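Starch synthase I (Hordeum vulgare, PDB 4HLN) belongs to the starch synthases, plant glycosyltransferases built from two Rossmann-like domains, and carries a bound glycan in a pocket. Local coordinates at residues 413-418 against 601-606. Numbering follows the deposited sequence.
Sequences YSVDDL and MKRGMT
Met605 and Leu418 lie side by side and run in opposite directions, CD2 of Leu418 resting 3.9 Å from SD of Met605. The Met605 chain is extended about its second torsion and then bends at its last (chi3 63°), which carries CE of Met605 to the edge of the Tyr413 ring, close to the ring plane and 3.9 Å from CE1. The two side chains meet there at about a right angle. The other branch of Leu418, CD1, is 3.9 Å from CE of Met601, one helical turn before Met605, so the two methyls of the leucine serve two methionines. Val415 fits along the same helix face through one methyl: its CG2 lies 3.7 Å from CB of Met605 and 3.8 Å from CG2 of Thr606, with CB and CG of Lys602 also in contact.

Apolar packing thus joins the last turns of helix 594-606, in the C-terminal domain of this GT-B fold, to the loop that leads into helix 419-432. Met601 and Tyr413 are buried, whereas Thr606 is exposed.

Polar groups mainly shape each segment from within. Ser414 OG accepts a bond from the backbone N of Asp417, an ST motif, and the same loop is closed by Ser414 N bonding to Asp417 O at 3.0 Å. In the helix, Lys602 O is gripped from opposite faces of its plane by Thr606 N and Thr606 OG1, the hydroxyl lying 2.7 Å away. The Lys602 chain, extended beyond CG, passes alongside the loop and brings CE to 3.4 Å from Val415 O, while its ammonium makes a long, weak ion pair with Glu598. At the far end of the ring, Tyr413 OH is hydrogen-bonded to the carbonyl oxygen of Tyr537.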
loop_
_atom_site.group_PDB
_atom_site.type_symbol
_atom_site.label_atom_id
_atom_site.label_comp_id
_atom_site.label_asym_id
_atom_site.label_seq_id
_atom_site.Cartn_x
_atom_site.Cartn_y
_atom_site.Cartn_z
ATOM N N TYR A 413 10.449 -10.062 -25.363
ATOM C CA TYR A 413 10.985 -8.794 -25.816
ATOM C C TYR A 413 11.686 -8.050 -24.679
ATOM O O TYR A 413 11.590 -8.433 -23.510
ATOM C CB TYR A 413 9.878 -7.935 -26.441
ATOM C CG TYR A 413 8.764 -7.509 -25.497
ATOM C CD1 TYR A 413 8.854 -6.334 -24.764
ATOM C CD2 TYR A 413 7.610 -8.263 -25.370
ATOM C CE1 TYR A 413 7.832 -5.935 -23.920
ATOM C CE2 TYR A 413 6.581 -7.871 -24.537
ATOM C CZ TYR A 413 6.693 -6.711 -23.810
ATOM O OH TYR A 413 5.660 -6.337 -22.969
ATOM N N SER A 414 12.391 -6.984 -25.029
ATOM C CA SER A 414 13.137 -6.220 -24.046
ATOM C C SER A 414 13.116 -4.760 -24.454
ATOM O O SER A 414 12.550 -4.411 -25.492
ATOM C CB SER A 414 14.580 -6.722 -23.966
ATOM O OG SER A 414 15.252 -6.515 -25.199
ATOM N N VAL A 415 13.730 -3.908 -23.638
ATOM C CA VAL A 415 13.786 -2.493 -23.953
ATOM C C VAL A 415 14.586 -2.277 -25.243
ATOM O O VAL A 415 14.383 -1.302 -25.966
ATOM C CB VAL A 415 14.377 -1.688 -22.779
ATOM C CG1 VAL A 415 15.819 -1.296 -23.067
ATOM C CG2 VAL A 415 13.534 -0.455 -22.510
ATOM N N ASP A 416 15.479 -3.213 -25.542
ATOM C CA ASP A 416 16.350 -3.094 -26.706
ATOM C C ASP A 416 15.683 -3.637 -27.962
ATOM O O ASP A 416 16.023 -3.242 -29.074
ATOM C CB ASP A 416 17.667 -3.827 -26.454
ATOM C CG ASP A 416 18.295 -3.454 -25.117
ATOM O OD1 ASP A 416 18.948 -2.387 -25.047
ATOM O OD2 ASP A 416 18.134 -4.223 -24.138
ATOM N N ASP A 417 14.737 -4.552 -27.778
ATOM C CA ASP A 417 14.026 -5.150 -28.898
ATOM C C ASP A 417 12.539 -5.308 -28.600
ATOM O O ASP A 417 12.119 -6.257 -27.929
ATOM C CB ASP A 417 14.625 -6.505 -29.253
ATOM C CG ASP A 417 13.956 -7.132 -30.460
ATOM O OD1 ASP A 417 13.939 -8.380 -30.545
ATOM O OD2 ASP A 417 13.441 -6.374 -31.318
ATOM N N LEU A 418 11.744 -4.381 -29.116
ATOM C CA LEU A 418 10.319 -4.365 -28.826
ATOM C C LEU A 418 9.463 -5.146 -29.836
ATOM O O LEU A 418 8.234 -5.190 -29.720
ATOM C CB LEU A 418 9.838 -2.923 -28.733
ATOM C CG LEU A 418 10.451 -2.114 -27.587
ATOM C CD1 LEU A 418 9.868 -0.719 -27.566
ATOM C CD2 LEU A 418 10.223 -2.804 -26.249
ATOM N N MET A 601 7.240 4.144 -23.206
ATOM C CA MET A 601 7.426 2.729 -22.913
ATOM C C MET A 601 8.807 2.461 -22.344
ATOM O O MET A 601 8.946 1.928 -21.240
ATOM C CB MET A 601 7.223 1.896 -24.172
ATOM C CG MET A 601 5.823 2.001 -24.752
ATOM S SD MET A 601 5.719 1.467 -26.489
ATOM C CE MET A 601 6.163 -0.272 -26.414
ATOM N N LYS A 602 9.830 2.837 -23.104
ATOM C CA LYS A 602 11.206 2.588 -22.699
ATOM C C LYS A 602 11.509 3.168 -21.311
ATOM O O LYS A 602 12.248 2.564 -20.517
ATOM C CB LYS A 602 12.180 3.095 -23.769
ATOM C CG LYS A 602 12.105 2.279 -25.074
ATOM C CD LYS A 602 13.238 2.586 -26.049
ATOM C CE LYS A 602 13.260 1.600 -27.210
ATOM N NZ LYS A 602 14.490 1.734 -28.046
ATOM N N ARG A 603 10.916 4.320 -21.008
ATOM C CA ARG A 603 11.091 4.916 -19.696
ATOM C C ARG A 603 10.493 4.017 -18.617
ATOM O O ARG A 603 11.116 3.791 -17.574
ATOM C CB ARG A 603 10.498 6.324 -19.646
ATOM C CG ARG A 603 11.549 7.405 -19.405
ATOM C CD ARG A 603 11.546 8.461 -20.490
ATOM N NE ARG A 603 10.266 9.151 -20.570
ATOM C CZ ARG A 603 9.712 9.558 -21.708
ATOM N NH1 ARG A 603 8.533 10.177 -21.700
ATOM N NH2 ARG A 603 10.339 9.339 -22.860
ATOM N N GLY A 604 9.302 3.483 -18.880
ATOM C CA GLY A 604 8.655 2.581 -17.942
ATOM C C GLY A 604 9.476 1.333 -17.686
ATOM O O GLY A 604 9.665 0.905 -16.540
ATOM N N MET A 605 9.984 0.751 -18.766
ATOM C CA MET A 605 10.679 -0.524 -18.686
ATOM C C MET A 605 12.049 -0.421 -18.030
ATOM O O MET A 605 12.510 -1.369 -17.385
ATOM C CB MET A 605 10.804 -1.124 -20.076
ATOM C CG MET A 605 9.484 -1.102 -20.829
ATOM S SD MET A 605 9.645 -1.656 -22.531
ATOM C CE MET A 605 10.182 -3.331 -22.242
ATOM N N THR A 606 12.702 0.726 -18.192
ATOM C CA THR A 606 14.022 0.902 -17.604
ATOM C C THR A 606 13.966 1.249 -16.114
ATOM O O THR A 606 14.951 1.042 -15.419
ATOM C CB THR A 606 14.890 1.922 -18.372
ATOM O OG1 THR A 606 14.123 3.099 -18.629
ATOM C CG2 THR A 606 15.360 1.341 -19.698
#